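Local structure of glucose-6-phosphate acetyltransferase 1 (Arabidopsis thaliana, 3T90) at residues D49-C54 / S69-K74; G84-V89 / Y118-D123; K6-E11 / V55-T60; E21-L26 / A65-V70. The protein transfers the acetyl group of acetyl-CoA to D-glucosamine 6-phosphate, giving N-acetyl-D-glucosamine 6-phosphate for the synthesis of UDP-N-acetylglucosamine. One frame throughout, in Å; residues are numbered along the deposited sequence.

Contact 1 of 4, residues D49-C54 / S69-K74; sequences DDHVIC and SVMIEK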
loop_
_atom_site.group_PDB
_atom_site.type_symbol
_atom_site.label_atom_id
_atom_site.label_comp_id
_atom_site.label_asym_id
_atom_site.label_seq_id
_atom_site.Cartn_x
_atom_site.Cartn_y
_atom_site.Cartn_z
ATOM N N ASP A 49 9.152 3.521 -12.185
ATOM C CA ASP A 49 7.942 4.282 -12.068
ATOM C C ASP A 49 6.863 3.701 -11.119
ATOM O O ASP A 49 5.877 4.356 -10.838
ATOM C CB ASP A 49 7.361 4.554 -13.479
ATOM C CG ASP A 49 7.991 5.798 -14.175
ATOM O OD1 ASP A 49 7.899 5.784 -15.420
ATOM O OD2 ASP A 49 8.504 6.801 -13.550
ATOM N N ASP A 50 7.058 2.502 -10.649
ATOM C CA ASP A 50 6.122 1.884 -9.697
ATOM C C ASP A 50 6.370 2.359 -8.246
ATOM O O ASP A 50 5.630 1.994 -7.346
ATOM C CB ASP A 50 6.235 0.377 -9.764
ATOM C CG ASP A 50 5.676 -0.176 -11.071
ATOM O OD1 ASP A 50 4.592 0.280 -11.440
ATOM O OD2 ASP A 50 6.368 -1.034 -11.673
ATOM N N HIS A 51 7.420 3.174 -8.012
ATOM C CA HIS A 51 7.644 3.665 -6.582
ATOM C C HIS A 51 8.392 4.995 -6.674
ATOM O O HIS A 51 9.663 4.882 -6.814
ATOM C CB HIS A 51 8.403 2.595 -5.740
ATOM C CG HIS A 51 8.318 2.808 -4.231
ATOM N ND1 HIS A 51 8.767 1.882 -3.291
ATOM C CD2 HIS A 51 7.791 3.819 -3.542
ATOM C CE1 HIS A 51 8.538 2.381 -2.070
ATOM N NE2 HIS A 51 8.002 3.593 -2.210
ATOM N N VAL A 52 7.651 6.127 -6.527
ATOM C CA VAL A 52 8.079 7.558 -6.725
ATOM C C VAL A 52 8.054 8.297 -5.348
ATOM O O VAL A 52 7.154 8.093 -4.552
ATOM C CB VAL A 52 7.118 8.465 -7.660
ATOM C CG1 VAL A 52 7.362 10.021 -7.442
ATOM C CG2 VAL A 52 7.173 8.089 -9.115
ATOM N N ILE A 53 9.156 8.964 -5.011
ATOM C CA ILE A 53 9.167 9.841 -3.891
ATOM C C ILE A 53 9.289 11.287 -4.369
ATOM O O ILE A 53 10.279 11.598 -5.082
ATOM C CB ILE A 53 10.305 9.526 -2.926
ATOM C CG1 ILE A 53 10.193 8.035 -2.515
ATOM C CG2 ILE A 53 10.268 10.527 -1.730
ATOM C CD1 ILE A 53 11.240 7.611 -1.507
ATOM N N CYS A 54 8.335 12.157 -4.021
ATOM C CA CYS A 54 8.352 13.572 -4.408
ATOM C C CYS A 54 8.936 14.333 -3.213
ATOM O O CYS A 54 8.610 14.046 -2.039
ATOM C CB CYS A 54 6.865 13.998 -4.598
ATOM S SG CYS A 54 6.643 15.754 -4.858
ATOM N N SER A 69 5.288 10.046 -0.896
ATOM C CA SER A 69 5.672 8.888 -1.707
ATOM C C SER A 69 4.463 8.210 -2.330
ATOM O O SER A 69 3.345 8.321 -1.793
ATOM C CB SER A 69 6.356 7.845 -0.819
ATOM O OG SER A 69 7.462 8.418 -0.128
ATOM N N VAL A 70 4.666 7.510 -3.436
ATOM C CA VAL A 70 3.583 6.565 -3.855
ATOM C C VAL A 70 4.146 5.256 -4.368
ATOM O O VAL A 70 5.139 5.247 -5.085
ATOM C CB VAL A 70 2.654 7.306 -4.916
ATOM C CG1 VAL A 70 3.397 7.586 -6.266
ATOM C CG2 VAL A 70 1.383 6.441 -5.133
ATOM N N MET A 71 3.520 4.163 -3.979
ATOM C CA MET A 71 3.887 2.845 -4.404
ATOM C C MET A 71 2.729 2.274 -5.171
ATOM O O MET A 71 1.576 2.257 -4.625
ATOM C CB MET A 71 4.248 1.980 -3.207
ATOM C CG MET A 71 4.706 0.662 -3.751
ATOM S SD MET A 71 5.379 -0.359 -2.415
ATOM C CE MET A 71 4.078 -0.791 -1.717
ATOM N N ILE A 72 2.999 1.832 -6.413
ATOM C CA ILE A 72 1.949 1.305 -7.276
ATOM C C ILE A 72 1.886 -0.192 -7.092
ATOM O O ILE A 72 2.897 -0.947 -7.183
ATOM C CB ILE A 72 2.182 1.738 -8.750
ATOM C CG1 ILE A 72 1.983 3.246 -8.844
ATOM C CG2 ILE A 72 1.099 1.158 -9.667
ATOM C CD1 ILE A 72 2.267 3.844 -10.313
ATOM N N GLU A 73 0.664 -0.637 -6.788
ATOM C CA GLU A 73 0.346 -2.067 -6.527
ATOM C C GLU A 73 -0.367 -2.635 -7.757
ATOM O O GLU A 73 -1.443 -2.125 -8.094
ATOM C CB GLU A 73 -0.609 -2.140 -5.368
ATOM C CG GLU A 73 -0.963 -3.655 -5.046
ATOM C CD GLU A 73 -2.220 -3.750 -4.245
ATOM O OE1 GLU A 73 -2.810 -4.844 -4.108
ATOM O OE2 GLU A 73 -2.765 -2.752 -3.733
ATOM N N LYS A 74 0.190 -3.669 -8.353
ATOM C CA LYS A 74 -0.536 -4.387 -9.419
ATOM C C LYS A 74 -1.474 -5.397 -8.825
ATOM O O LYS A 74 -1.100 -6.147 -7.927
ATOM C CB LYS A 74 0.459 -5.088 -10.290
ATOM C CG LYS A 74 1.359 -4.073 -11.073
ATOM C CD LYS A 74 2.351 -4.782 -11.963
ATOM C CE LYS A 74 3.210 -3.698 -12.612
ATOM N NZ LYS A 74 4.417 -3.420 -11.728
HETATM O O HOH W 1 5.703 -0.580 -6.468
#
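The imidazole of H51 carries the side chain of M71 over one of its faces: CB of M71 sits 4.1 Å from the ring centroid, a CH-pi contact 13° off the ring normal, and SD follows as a Met-aromatic contact. The approach of V70 O to the same ring is oblique, closest at H51 CD2. CG of M71 is anti to the backbone N (chi1 -176°); farther out the chain bends at chi3 (75°), with SD still over the ring face. The other flat group, the carboxylate of D50, is met from above its plane, where K74 NZ forms a salt bridge with D50 OD2 at 3.1 Å; the two side chains cross at about a right angle. The backbones pair antiparallel. V52 and V70 exchange both hydrogen bonds, and I72 N reaches D50 O at 2.8 Å, an almost straight bond. A water donates to D50 O and to I72 O, a second link beside that direct bond. On the side of V52 and V70, V52 CB touches V70 CG1, and helix 100-114 covers both residues; on the side of H51 and M71, M71 packs on M71 of the second subunit. An alanine in place of D50 would probably leave the ammonium of K74 without this carboxylate and free its end to turn. The contact thus builds part of hairpin 51-58/63-74, with V52 and V70 apolar toward the helix and a charge pair at one end; H51 ND1 is buried without a partner in the model, although a sodium ion lies about 3 Å from the H51 side chain.

Contact 2 of 4, residues G84-V89 / Y118-D123; sequences GHIEDV and YKVILD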
loop_
_atom_site.group_PDB
_atom_site.type_symbol
_atom_site.label_atom_id
_atom_site.label_comp_id
_atom_site.label_asym_id
_atom_site.label_seq_id
_atom_site.Cartn_x
_atom_site.Cartn_y
_atom_site.Cartn_z
ATOM N N GLY A 84 -2.544 3.162 -6.700
ATOM C CA GLY A 84 -1.437 3.930 -6.074
ATOM C C GLY A 84 -1.685 4.040 -4.587
ATOM O O GLY A 84 -2.783 4.379 -4.168
ATOM N N HIS A 85 -0.673 3.741 -3.782
ATOM C CA HIS A 85 -0.732 3.905 -2.304
ATOM C C HIS A 85 0.147 5.095 -1.922
ATOM O O HIS A 85 1.401 4.985 -1.998
ATOM C CB HIS A 85 -0.155 2.642 -1.648
ATOM C CG HIS A 85 -0.928 1.392 -1.957
ATOM N ND1 HIS A 85 -1.939 0.969 -1.118
ATOM C CD2 HIS A 85 -0.962 0.591 -3.033
ATOM C CE1 HIS A 85 -2.504 -0.126 -1.632
ATOM N NE2 HIS A 85 -1.933 -0.388 -2.797
ATOM N N ILE A 86 -0.439 6.245 -1.606
ATOM C CA ILE A 86 0.335 7.458 -1.230
ATOM C C ILE A 86 0.634 7.266 0.275
ATOM O O ILE A 86 -0.212 6.869 1.120
ATOM C CB ILE A 86 -0.453 8.707 -1.463
ATOM C CG1 ILE A 86 -0.441 9.028 -2.960
ATOM C CG2 ILE A 86 0.089 9.870 -0.664
ATOM C CD1 ILE A 86 -1.349 10.151 -3.397
ATOM N N GLU A 87 1.905 7.485 0.571
ATOM C CA GLU A 87 2.518 7.252 1.917
ATOM C C GLU A 87 3.451 8.384 2.317
ATOM O O GLU A 87 3.963 9.118 1.448
ATOM C CB GLU A 87 3.375 5.969 1.908
ATOM C CG GLU A 87 2.495 4.726 1.733
ATOM C CD GLU A 87 1.816 4.313 3.001
ATOM O OE1 GLU A 87 2.349 4.546 4.153
ATOM O OE2 GLU A 87 0.705 3.701 2.944
ATOM N N ASP A 88 3.707 8.523 3.610
ATOM C CA ASP A 88 4.842 9.314 4.105
ATOM C C ASP A 88 4.805 10.760 3.644
ATOM O O ASP A 88 5.814 11.353 3.215
ATOM C CB ASP A 88 6.173 8.602 3.772
ATOM C CG ASP A 88 6.320 7.191 4.381
ATOM O OD1 ASP A 88 5.438 6.838 5.227
ATOM O OD2 ASP A 88 7.244 6.517 3.981
ATOM N N VAL A 89 3.590 11.308 3.671
ATOM C CA VAL A 89 3.349 12.753 3.360
ATOM C C VAL A 89 3.594 13.629 4.582
ATOM O O VAL A 89 3.027 13.420 5.634
ATOM C CB VAL A 89 1.927 12.924 2.862
ATOM C CG1 VAL A 89 1.698 14.435 2.571
ATOM C CG2 VAL A 89 1.652 12.110 1.536
ATOM N N TYR A 118 -6.221 2.963 -11.515
ATOM C CA TYR A 118 -7.680 3.292 -11.480
ATOM C C TYR A 118 -8.051 4.097 -10.207
ATOM O O TYR A 118 -9.132 4.692 -10.157
ATOM C CB TYR A 118 -8.512 1.995 -11.584
ATOM C CG TYR A 118 -8.404 1.056 -10.381
ATOM C CD1 TYR A 118 -9.271 1.149 -9.326
ATOM C CD2 TYR A 118 -7.402 0.134 -10.334
ATOM C CE1 TYR A 118 -9.148 0.271 -8.200
ATOM C CE2 TYR A 118 -7.260 -0.708 -9.264
ATOM C CZ TYR A 118 -8.151 -0.669 -8.218
ATOM O OH TYR A 118 -7.972 -1.510 -7.106
ATOM N N LYS A 119 -7.138 4.108 -9.195
ATOM C CA LYS A 119 -7.370 4.846 -7.995
ATOM C C LYS A 119 -6.049 5.127 -7.312
ATOM O O LYS A 119 -5.023 4.488 -7.587
ATOM C CB LYS A 119 -8.328 4.075 -7.021
ATOM C CG LYS A 119 -7.600 2.912 -6.259
ATOM C CD LYS A 119 -8.573 2.264 -5.255
ATOM C CE LYS A 119 -7.867 1.102 -4.526
ATOM N NZ LYS A 119 -8.794 0.480 -3.505
ATOM N N VAL A 120 -6.145 6.066 -6.357
ATOM C CA VAL A 120 -5.077 6.305 -5.370
ATOM C C VAL A 120 -5.707 6.354 -4.008
ATOM O O VAL A 120 -6.802 6.874 -3.862
ATOM C CB VAL A 120 -4.290 7.554 -5.667
ATOM C CG1 VAL A 120 -5.112 8.793 -5.820
ATOM C CG2 VAL A 120 -3.160 7.716 -4.780
ATOM N N ILE A 121 -5.033 5.765 -3.039
ATOM C CA ILE A 121 -5.451 5.785 -1.658
ATOM C C ILE A 121 -4.384 6.184 -0.722
ATOM O O ILE A 121 -3.205 6.040 -1.027
ATOM C CB ILE A 121 -6.032 4.404 -1.305
ATOM C CG1 ILE A 121 -5.006 3.221 -1.549
ATOM C CG2 ILE A 121 -7.305 4.121 -2.129
ATOM C CD1 ILE A 121 -5.567 1.823 -1.108
ATOM N N LEU A 122 -4.823 6.648 0.427
ATOM C CA LEU A 122 -3.852 6.978 1.511
ATOM C C LEU A 122 -4.610 6.921 2.810
ATOM O O LEU A 122 -5.848 6.828 2.834
ATOM C CB LEU A 122 -3.189 8.336 1.328
ATOM C CG LEU A 122 -4.134 9.582 1.285
ATOM C CD1 LEU A 122 -4.553 10.045 2.704
ATOM C CD2 LEU A 122 -3.427 10.725 0.413
ATOM N N ASP A 123 -3.878 6.902 3.911
ATOM C CA ASP A 123 -4.502 6.973 5.260
ATOM C C ASP A 123 -4.063 8.239 5.973
ATOM O O ASP A 123 -2.940 8.730 5.783
ATOM C CB ASP A 123 -4.154 5.699 6.052
ATOM C CG ASP A 123 -4.542 4.411 5.345
ATOM O OD1 ASP A 123 -5.735 4.123 5.243
ATOM O OD2 ASP A 123 -3.662 3.567 5.049
HETATM O O HOH W 2 -0.983 6.962 3.690
HETATM O O HOH W 3 -1.048 4.354 4.849
#
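With CG1 of I86 anti to its carbonyl carbon (chi1 -77°), chi2 (172°) extending the chain to CD1, and CG2 of V120 anti to its backbone N, the two branched side chains meet across neighbouring parallel strands: I86 CD1 lies 3.3 Å from V120 CG2, tighter than usual van der Waals contact. The other branch of I86, CG2, touches L122 CD2 at 3.8 Å, so the isoleucine spans two residues flanking I121. On the other face H85 and I121 lie side by side and point the same way, I121 CD1 approaching the imidazole obliquely at CE1 (3.7 Å). NE2 of that ring is hydrogen-bonded to E73. Backbone bonds fix the register: G84 N to K119 O, I121 N to G84 O, and I86 N to I121 O at 2.8 Å. Beyond I86 the strands diverge, and a water bridges D123 N and I86 O; a second water bridges E87 OE2 and D123 OD2, 4.8 Å apart. Helix 100-114 joins the two strands in a beta-alpha-beta crossover. Apolar packing thus gives way to water and acidic groups at E87 and D88, probable substrate-binding residues; the second water and K75 of the second subunit, salt-bridged to E87 OE1, probably ease the carboxylates' repulsion.

Contact 3 of 4, residues K6-E11 / V55-T60; sequences KIRKLE and VIEEET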
loop_
_atom_site.group_PDB
_atom_site.type_symbol
_atom_site.label_atom_id
_atom_site.label_comp_id
_atom_site.label_asym_id
_atom_site.label_seq_id
_atom_site.Cartn_x
_atom_site.Cartn_y
_atom_site.Cartn_z
ATOM N N LYS A 6 10.970 24.383 -4.957
ATOM C CA LYS A 6 11.137 23.594 -6.169
ATOM C C LYS A 6 10.642 22.158 -5.937
ATOM O O LYS A 6 11.173 21.446 -5.029
ATOM C CB LYS A 6 12.578 23.640 -6.696
ATOM C CG LYS A 6 12.987 24.999 -7.415
ATOM C CD LYS A 6 14.463 24.953 -7.980
ATOM C CE LYS A 6 14.605 24.297 -9.425
ATOM N NZ LYS A 6 16.034 23.890 -9.871
ATOM N N ILE A 7 9.669 21.742 -6.749
ATOM C CA ILE A 7 9.135 20.381 -6.648
ATOM C C ILE A 7 9.861 19.446 -7.627
ATOM O O ILE A 7 10.122 19.821 -8.779
ATOM C CB ILE A 7 7.578 20.317 -6.802
ATOM C CG1 ILE A 7 7.071 18.929 -6.508
ATOM C CG2 ILE A 7 7.138 20.726 -8.196
ATOM C CD1 ILE A 7 5.571 18.909 -6.249
ATOM N N ARG A 8 10.215 18.234 -7.181
ATOM C CA ARG A 8 10.998 17.267 -7.991
ATOM C C ARG A 8 10.974 15.867 -7.314
ATOM O O ARG A 8 10.229 15.661 -6.341
ATOM C CB ARG A 8 12.474 17.765 -8.078
ATOM C CG ARG A 8 13.111 18.015 -6.690
ATOM C CD ARG A 8 14.651 18.370 -6.872
ATOM N NE ARG A 8 15.226 18.771 -5.635
ATOM C CZ ARG A 8 15.747 17.853 -4.794
ATOM N NH1 ARG A 8 15.585 16.531 -5.041
ATOM N NH2 ARG A 8 16.323 18.293 -3.676
ATOM N N LYS A 9 11.714 14.905 -7.840
ATOM C CA LYS A 9 11.843 13.622 -7.134
ATOM C C LYS A 9 12.993 13.603 -6.217
ATOM O O LYS A 9 13.971 14.384 -6.339
ATOM C CB LYS A 9 11.972 12.514 -8.176
ATOM C CG LYS A 9 10.644 12.321 -9.002
ATOM C CD LYS A 9 10.919 11.358 -10.126
ATOM C CE LYS A 9 9.759 11.376 -11.125
ATOM N NZ LYS A 9 9.678 12.658 -11.917
ATOM N N LEU A 10 12.945 12.720 -5.215
ATOM C CA LEU A 10 14.086 12.499 -4.342
ATOM C C LEU A 10 15.351 12.140 -5.131
ATOM O O LEU A 10 15.320 11.340 -6.072
ATOM C CB LEU A 10 13.723 11.370 -3.390
ATOM C CG LEU A 10 14.739 11.031 -2.281
ATOM C CD1 LEU A 10 14.714 12.193 -1.168
ATOM C CD2 LEU A 10 14.442 9.664 -1.720
ATOM N N GLU A 11 16.496 12.728 -4.711
ATOM C CA GLU A 11 17.768 12.416 -5.312
ATOM C C GLU A 11 18.736 11.905 -4.269
ATOM O O GLU A 11 18.546 12.152 -3.040
ATOM C CB GLU A 11 18.327 13.685 -6.014
ATOM C CG GLU A 11 17.427 14.173 -7.160
ATOM C CD GLU A 11 17.402 13.187 -8.350
ATOM O OE1 GLU A 11 18.482 12.644 -8.665
ATOM O OE2 GLU A 11 16.332 12.853 -8.947
ATOM N N VAL A 55 9.785 15.316 -3.523
ATOM C CA VAL A 55 10.225 16.311 -2.525
ATOM C C VAL A 55 10.057 17.710 -3.030
ATOM O O VAL A 55 10.119 17.951 -4.275
ATOM C CB VAL A 55 11.726 16.104 -2.125
ATOM C CG1 VAL A 55 11.946 14.780 -1.393
ATOM C CG2 VAL A 55 12.709 16.331 -3.256
ATOM N N ILE A 56 9.855 18.623 -2.098
ATOM C CA ILE A 56 9.904 20.018 -2.419
ATOM C C ILE A 56 11.053 20.585 -1.616
ATOM O O ILE A 56 11.043 20.508 -0.373
ATOM C CB ILE A 56 8.624 20.759 -2.069
ATOM C CG1 ILE A 56 7.495 20.157 -2.844
ATOM C CG2 ILE A 56 8.769 22.292 -2.324
ATOM C CD1 ILE A 56 6.070 20.811 -2.493
ATOM N N GLU A 57 12.018 21.222 -2.320
ATOM C CA GLU A 57 13.128 21.867 -1.676
ATOM C C GLU A 57 12.859 23.344 -1.529
ATOM O O GLU A 57 12.393 23.949 -2.501
ATOM C CB GLU A 57 14.440 21.634 -2.480
ATOM C CG GLU A 57 15.667 22.219 -1.800
ATOM C CD GLU A 57 16.989 21.989 -2.562
ATOM O OE1 GLU A 57 17.166 20.957 -3.220
ATOM O OE2 GLU A 57 17.896 22.889 -2.481
ATOM N N GLU A 58 13.155 23.878 -0.345
ATOM C CA GLU A 58 13.130 25.383 -0.212
ATOM C C GLU A 58 14.578 25.817 -0.512
ATOM O O GLU A 58 15.555 25.439 0.152
ATOM C CB GLU A 58 12.663 25.794 1.169
ATOM C CG GLU A 58 12.293 27.291 1.236
ATOM C CD GLU A 58 13.565 28.170 1.326
ATOM O OE1 GLU A 58 14.411 27.904 2.224
ATOM O OE2 GLU A 58 13.649 29.078 0.438
ATOM N N GLU A 59 14.636 26.680 -1.509
ATOM C CA GLU A 59 15.879 27.053 -2.173
ATOM C C GLU A 59 16.858 27.846 -1.310
ATOM O O GLU A 59 18.043 27.562 -1.332
ATOM C CB GLU A 59 15.526 27.810 -3.458
ATOM C CG GLU A 59 15.000 26.903 -4.563
ATOM C CD GLU A 59 15.138 27.555 -5.932
ATOM O OE1 GLU A 59 16.250 28.084 -6.224
ATOM O OE2 GLU A 59 14.145 27.552 -6.709
ATOM N N THR A 60 16.361 28.815 -0.539
ATOM C CA THR A 60 17.244 29.651 0.251
ATOM C C THR A 60 17.988 28.878 1.314
ATOM O O THR A 60 19.203 29.089 1.508
ATOM C CB THR A 60 16.542 30.987 0.761
ATOM O OG1 THR A 60 15.624 30.683 1.826
ATOM C CG2 THR A 60 15.776 31.673 -0.345
HETATM O O HOH W 4 15.689 21.553 -6.055
#
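The guanidinium of R8 rests one face on V55 CG2, which lies 3.4 Å from NH1 and toward the rim of the group, while NH2 reaches E57 at the edge of the group. This salt bridge, R8 NH2 to E57 OE1 at 2.8 Å, runs in the guanidinium plane and uses the anti lone pair of the oxygen; the carboxylate plane stands 86° from that of the guanidinium. A water accepts from R8 NE and gives a weak bond to the same OE1. NH1 donates to K9 O at 3.0 Å, with the acceptor tilted from the guanidinium plane, so several bonds fix the rotation of the group. CG of R8 lies between backbone N and carbonyl carbon (chi1 55°), and from there the chain runs extended to NE. L10 CD1 touches V55 CG1; on the other face of the sheet I7 CG1 meets I56 CG1 at 3.9 Å. The side chains are set by four backbone bonds between the antiparallel strands, a reciprocal pair joining K6 with E57 and another joining R8 with V55. In the next shell D14 forms a second salt bridge with R8 NH2, and K17 one with E57 OE1. An alanine at R8 would probably leave D14 and E57 without their arginine mate, E57 still having K17, and take the guanidinium off V55 CG2. I56 also packs on L100 and V104 of helix 100-114. Strand 5-9 is thereby held as an outermost strand of the chain's sheet, the N-terminal strand of the GNAT fold placed antiparallel against strand 51-58.

Contact 4 of 4, residues E21-L26 / A65-V70; sequences ELLGQL and AATGSV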
loop_
_atom_site.group_PDB
_atom_site.type_symbol
_atom_site.label_atom_id
_atom_site.label_comp_id
_atom_site.label_asym_id
_atom_site.label_seq_id
_atom_site.Cartn_x
_atom_site.Cartn_y
_atom_site.Cartn_z
ATOM N N GLU A 21 15.505 14.088 8.513
ATOM C CA GLU A 21 15.018 14.996 9.578
ATOM C C GLU A 21 13.551 15.385 9.368
ATOM O O GLU A 21 12.787 15.394 10.357
ATOM C CB GLU A 21 15.918 16.207 9.680
ATOM C CG GLU A 21 17.366 15.819 10.114
ATOM C CD GLU A 21 18.275 15.747 8.899
ATOM O OE1 GLU A 21 17.997 15.019 7.885
ATOM O OE2 GLU A 21 19.329 16.479 8.916
ATOM N N LEU A 22 13.135 15.665 8.134
ATOM C CA LEU A 22 11.753 16.048 7.873
ATOM C C LEU A 22 10.844 14.845 8.113
ATOM O O LEU A 22 9.746 15.020 8.713
ATOM C CB LEU A 22 11.665 16.516 6.428
ATOM C CG LEU A 22 10.240 16.675 5.932
ATOM C CD1 LEU A 22 9.452 17.737 6.783
ATOM C CD2 LEU A 22 10.214 17.016 4.415
ATOM N N LEU A 23 11.265 13.641 7.653
ATOM C CA LEU A 23 10.436 12.449 7.953
ATOM C C LEU A 23 10.178 12.285 9.461
ATOM O O LEU A 23 9.141 11.755 9.831
ATOM C CB LEU A 23 11.015 11.155 7.373
ATOM C CG LEU A 23 10.981 11.079 5.844
ATOM C CD1 LEU A 23 11.783 9.874 5.306
ATOM C CD2 LEU A 23 9.505 11.068 5.293
ATOM N N GLY A 24 11.137 12.702 10.280
ATOM C CA GLY A 24 11.019 12.611 11.732
ATOM C C GLY A 24 9.864 13.473 12.280
ATOM O O GLY A 24 9.445 13.231 13.402
ATOM N N GLN A 25 9.342 14.409 11.517
ATOM C CA GLN A 25 8.129 15.174 11.906
ATOM C C GLN A 25 6.844 14.369 11.684
ATOM O O GLN A 25 5.780 14.747 12.212
ATOM C CB GLN A 25 8.033 16.499 11.129
ATOM C CG GLN A 25 9.268 17.371 11.473
ATOM C CD GLN A 25 9.045 18.815 10.982
ATOM O OE1 GLN A 25 7.923 19.315 10.887
ATOM N NE2 GLN A 25 10.132 19.473 10.627
ATOM N N LEU A 26 6.947 13.264 10.952
ATOM C CA LEU A 26 5.806 12.307 10.791
ATOM C C LEU A 26 5.953 11.214 11.822
ATOM O O LEU A 26 4.984 11.019 12.613
ATOM C CB LEU A 26 5.777 11.753 9.362
ATOM C CG LEU A 26 4.698 10.691 9.121
ATOM C CD1 LEU A 26 3.289 11.160 9.300
ATOM C CD2 LEU A 26 4.921 10.223 7.616
ATOM N N ALA A 65 11.526 20.788 2.312
ATOM C CA ALA A 65 10.389 21.379 3.000
ATOM C C ALA A 65 9.121 20.501 3.069
ATOM O O ALA A 65 8.282 20.660 3.908
ATOM C CB ALA A 65 10.021 22.715 2.260
ATOM N N ALA A 66 8.966 19.624 2.105
ATOM C CA ALA A 66 7.823 18.695 2.079
ATOM C C ALA A 66 8.170 17.477 1.277
ATOM O O ALA A 66 9.107 17.475 0.456
ATOM C CB ALA A 66 6.579 19.423 1.427
ATOM N N THR A 67 7.478 16.372 1.535
ATOM C CA THR A 67 7.724 15.110 0.864
ATOM C C THR A 67 6.457 14.245 0.884
ATOM O O THR A 67 5.565 14.432 1.723
ATOM C CB THR A 67 8.895 14.349 1.494
ATOM O OG1 THR A 67 9.208 13.203 0.668
ATOM C CG2 THR A 67 8.645 13.893 2.930
ATOM N N GLY A 68 6.429 13.288 -0.059
ATOM C CA GLY A 68 5.359 12.279 -0.070
ATOM C C GLY A 68 5.779 11.264 -1.083
ATOM O O GLY A 68 6.505 11.525 -2.034
ATOM N N SER A 69 5.288 10.046 -0.896
ATOM C CA SER A 69 5.672 8.888 -1.707
ATOM C C SER A 69 4.463 8.210 -2.330
ATOM O O SER A 69 3.345 8.321 -1.793
ATOM C CB SER A 69 6.356 7.845 -0.819
ATOM O OG SER A 69 7.462 8.418 -0.128
ATOM N N VAL A 70 4.666 7.510 -3.436
ATOM C CA VAL A 70 3.583 6.565 -3.855
ATOM C C VAL A 70 4.146 5.256 -4.368
ATOM O O VAL A 70 5.139 5.247 -5.085
ATOM C CB VAL A 70 2.654 7.306 -4.916
ATOM C CG1 VAL A 70 3.397 7.586 -6.266
ATOM C CG2 VAL A 70 1.383 6.441 -5.133
#
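L22 and L23 of helix 19-23 both bring a CD2 methyl to T67 CG2, each at 3.8 Å. They come differently. The first points its CB toward the strand, with CG anti to the backbone N (chi1 168°), and its CD2 also reaches over the peptide joining A65 and A66, lying 3.7 Å from A66 N and 3.9 Å from A65 C. L23, whose CG is anti to the carbonyl carbon (chi1 -68°), crosses the side chain of T67 at about a right angle and touches it by CD2 alone. T67 offers CG2 to this pair because its OG1 is anti to the backbone N, and that hydroxyl is hydrogen-bonded to C54 O of the adjacent strand. A65 and A66 turn their CB atoms away from the leucines, toward L100 of helix 100-114. The backbones of A65 and A66 both lie opposite I56 of strand 51-58, a classic beta bulge. V90 of strand 82-91 packs on L22 and T67, and F76 of the second subunit on L23. No hydrogen bond passes between the segments; helix 19-23 is held to the sheet here by methyl contacts. Its seat is therefore apolar although it includes a threonine: the hydroxyl is spent within the sheet, the methyl meets the helix, and the L23 side chain lies about 4 Å from that of D88, a probable substrate-binding residue.

From the N terminus, strand 5-9 enters contact 3, which closes a long loop when strand 51-58 returns beside it. Helix 19-23 lies within that loop, but its partner strand 63-74 comes after the loop has closed, so contacts 3 and 4 cross. Contact 1, the hairpin 51-58/63-74, also crosses contact 3 and ends on the same strand as contact 4, sharing S69 and V70 with it. Contact 2 follows in series and closes the crossover through helix 100-114. Contacts 3, 1 and 2 each pair neighbouring strands of one sheet, contact 4 lays a helix against it, and contacts 2 and 3 lie on opposite sides of the chain's centre, about 20 Å apart between centres.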